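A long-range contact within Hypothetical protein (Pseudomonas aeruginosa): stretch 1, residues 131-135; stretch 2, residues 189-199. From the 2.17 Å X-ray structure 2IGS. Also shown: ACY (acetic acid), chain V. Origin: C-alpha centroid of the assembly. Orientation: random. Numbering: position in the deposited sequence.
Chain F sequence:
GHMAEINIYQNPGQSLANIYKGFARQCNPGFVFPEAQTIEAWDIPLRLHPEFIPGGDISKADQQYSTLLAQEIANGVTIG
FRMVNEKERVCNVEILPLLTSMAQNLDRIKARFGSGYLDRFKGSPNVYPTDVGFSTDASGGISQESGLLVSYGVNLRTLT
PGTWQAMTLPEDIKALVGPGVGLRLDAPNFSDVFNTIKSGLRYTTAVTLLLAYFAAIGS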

# COMPACT_ATOMS: atom_id res chain seq x y z
N ASP F 131 23.27 -8.89 33.11
CA ASP F 131 24.29 -8.52 32.14
C ASP F 131 24.32 -6.99 31.96
O ASP F 131 23.28 -6.28 32.02
N VAL F 132 25.54 -6.49 31.77
CA VAL F 132 25.78 -5.10 31.40
C VAL F 132 26.66 -5.07 30.16
O VAL F 132 27.75 -5.68 30.12
N GLY F 133 26.15 -4.41 29.13
CA GLY F 133 26.82 -4.36 27.85
C GLY F 133 26.62 -3.01 27.21
O GLY F 133 26.27 -2.04 27.89
N PHE F 134 26.82 -2.95 25.90
CA PHE F 134 26.73 -1.71 25.15
C PHE F 134 25.46 -1.58 24.31
O PHE F 134 25.04 -2.53 23.63
N SER F 135 24.86 -0.39 24.34
CA SER F 135 23.85 -0.07 23.37
C SER F 135 24.50 -0.04 21.98
O SER F 135 25.73 0.02 21.83
N ASN F 189 33.20 9.41 33.52
CA ASN F 189 32.71 8.47 34.55
C ASN F 189 32.11 7.13 34.05
O ASN F 189 31.60 6.31 34.86
N PHE F 190 32.19 6.87 32.74
CA PHE F 190 31.53 5.69 32.15
C PHE F 190 32.05 4.36 32.70
O PHE F 190 31.24 3.48 33.03
N SER F 191 33.37 4.21 32.77
CA SER F 191 33.97 2.98 33.28
C SER F 191 33.54 2.72 34.71
O SER F 191 33.14 1.60 35.05
N ASP F 192 33.66 3.75 35.55
CA ASP F 192 33.17 3.68 36.92
C ASP F 192 31.69 3.29 36.98
O ASP F 192 31.33 2.41 37.76
N VAL F 193 30.84 3.95 36.18
CA VAL F 193 29.37 3.71 36.21
C VAL F 193 29.02 2.34 35.64
O VAL F 193 28.23 1.61 36.23
N PHE F 194 29.64 1.99 34.52
CA PHE F 194 29.52 0.67 33.92
C PHE F 194 29.75 -0.42 34.99
O PHE F 194 28.97 -1.37 35.12
N ASN F 195 30.81 -0.24 35.76
CA ASN F 195 31.23 -1.27 36.71
C ASN F 195 30.59 -1.30 38.10
O ASN F 195 30.45 -2.38 38.68
N THR F 196 30.17 -0.12 38.56
CA THR F 196 29.24 0.02 39.69
C THR F 196 27.93 -0.74 39.46
O THR F 196 27.45 -1.46 40.34
N ILE F 197 27.35 -0.54 38.28
CA ILE F 197 26.05 -1.12 37.94
C ILE F 197 26.22 -2.63 37.83
O ILE F 197 25.46 -3.39 38.43
N LYS F 198 27.24 -3.04 37.10
CA LYS F 198 27.56 -4.42 36.96
C LYS F 198 27.70 -5.11 38.31
O LYS F 198 27.05 -6.13 38.56
N SER F 199 28.55 -4.57 39.16
CA SER F 199 28.84 -5.15 40.47
C SER F 199 27.66 -5.09 41.43
O SER F 199 27.50 -5.99 42.24

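V132 forms the apolar centre of the contact, its CA-to-CB bond directed toward helix 190-199 and its chi1 in the t rotamer. The two methyls engage different parts of the helix. V132 CG1 lies over the face of the F194 ring, 4.1 Å from its centroid and 11° off the normal, a CH-pi arrangement, whereas V132 CG2 packs 3.7 Å from K198 CA and 4.1 Å from I197 CG2. F194 starts out sideways, but its t rotamer carries the ring back to the strand, where F194 CZ comes within 3.6 Å of V132 O.

Farther along the strand, G133 contributes only backbone, and F134 (chi1 m) brings its ring to the helix from a sideways start. F194 CE2 sits over one face of that ring, 3.9 Å from F134 CZ; the two planes meet obliquely at 53°. F134 CE2 also touches F190 CE2 at 3.7 Å, F190 pointing toward the strand as a t rotamer.

No direct hydrogen bond joins the stretches. At the polar edge, water 1 donates to D131 OD1 (2.8 Å) and accepts from V132 N (2.8 Å); a weak bond from K198 NZ (3.5 Å) completes a bridge to the helix. Beyond the contact, S135 OG donates to O of the acetic acid at 3.2 Å.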

# COMPACT_ATOMS: atom_id res chain seq x y z
CB ASP F 131 24.07 -9.22 30.79
CG ASP F 131 24.73 -10.61 30.70
OD1 ASP F 131 25.64 -10.92 31.50
OD2 ASP F 131 24.35 -11.41 29.82
CB VAL F 132 26.38 -4.27 32.57
CG1 VAL F 132 26.50 -2.78 32.19
CG2 VAL F 132 25.51 -4.42 33.83
CB PHE F 134 27.95 -1.57 24.24
CG PHE F 134 29.26 -1.46 24.99
CD1 PHE F 134 30.10 -2.56 25.12
CD2 PHE F 134 29.65 -0.25 25.56
CE1 PHE F 134 31.31 -2.45 25.81
CE2 PHE F 134 30.84 -0.13 26.22
CZ PHE F 134 31.68 -1.24 26.35
CB SER F 135 23.14 1.24 23.71
OG SER F 135 23.94 2.37 23.46
CB ASN F 189 31.80 9.19 35.55
CG ASN F 189 30.51 9.72 34.94
OD1 ASN F 189 29.45 9.63 35.56
ND2 ASN F 189 30.60 10.29 33.74
CB PHE F 190 31.59 5.70 30.61
CG PHE F 190 30.79 4.59 29.95
CD1 PHE F 190 29.43 4.74 29.71
CD2 PHE F 190 31.41 3.40 29.58
CE1 PHE F 190 28.68 3.71 29.10
CE2 PHE F 190 30.68 2.35 28.98
CZ PHE F 190 29.32 2.51 28.74
CB SER F 191 35.49 3.03 33.23
OG SER F 191 35.91 3.41 31.93
CB ASP F 192 33.43 4.99 37.66
CG ASP F 192 34.88 5.14 38.14
OD1 ASP F 192 35.73 4.23 37.94
OD2 ASP F 192 35.18 6.21 38.74
CB VAL F 193 28.54 4.87 35.50
CG1 VAL F 193 27.04 4.52 35.40
CG2 VAL F 193 28.68 6.18 36.26
CB PHE F 194 30.55 0.53 32.78
CG PHE F 194 30.42 -0.74 31.97
CD1 PHE F 194 30.58 -1.99 32.56
CD2 PHE F 194 30.19 -0.68 30.60
CE1 PHE F 194 30.48 -3.15 31.81
CE2 PHE F 194 30.11 -1.83 29.84
CZ PHE F 194 30.25 -3.07 30.44
CB ASN F 195 32.74 -1.40 36.72
CG ASN F 195 33.21 -2.08 35.45
OD1 ASN F 195 32.84 -3.22 35.20
ND2 ASN F 195 33.93 -1.35 34.59
CB THR F 196 28.86 1.51 39.92
OG1 THR F 196 30.04 2.26 40.15
CG2 THR F 196 27.99 1.67 41.15
CB ILE F 197 25.44 -0.51 36.63
CG1 ILE F 197 25.05 0.97 36.88
CG2 ILE F 197 24.23 -1.34 36.18
CD1 ILE F 197 24.51 1.70 35.63
CB LYS F 198 28.86 -4.54 36.19
CG LYS F 198 28.91 -5.80 35.41
CD LYS F 198 30.25 -6.42 35.56
CE LYS F 198 30.51 -7.44 34.48
NZ LYS F 198 29.39 -8.34 34.20
CB SER F 199 30.04 -4.46 41.10
OG SER F 199 31.18 -4.72 40.32
C ACY V . 23.10 4.98 20.22
O ACY V . 22.90 3.90 20.89
OXT ACY V . 23.74 5.10 19.12
CH3 ACY V . 22.53 6.26 20.77
O HOH W 1 27.32 -8.63 31.44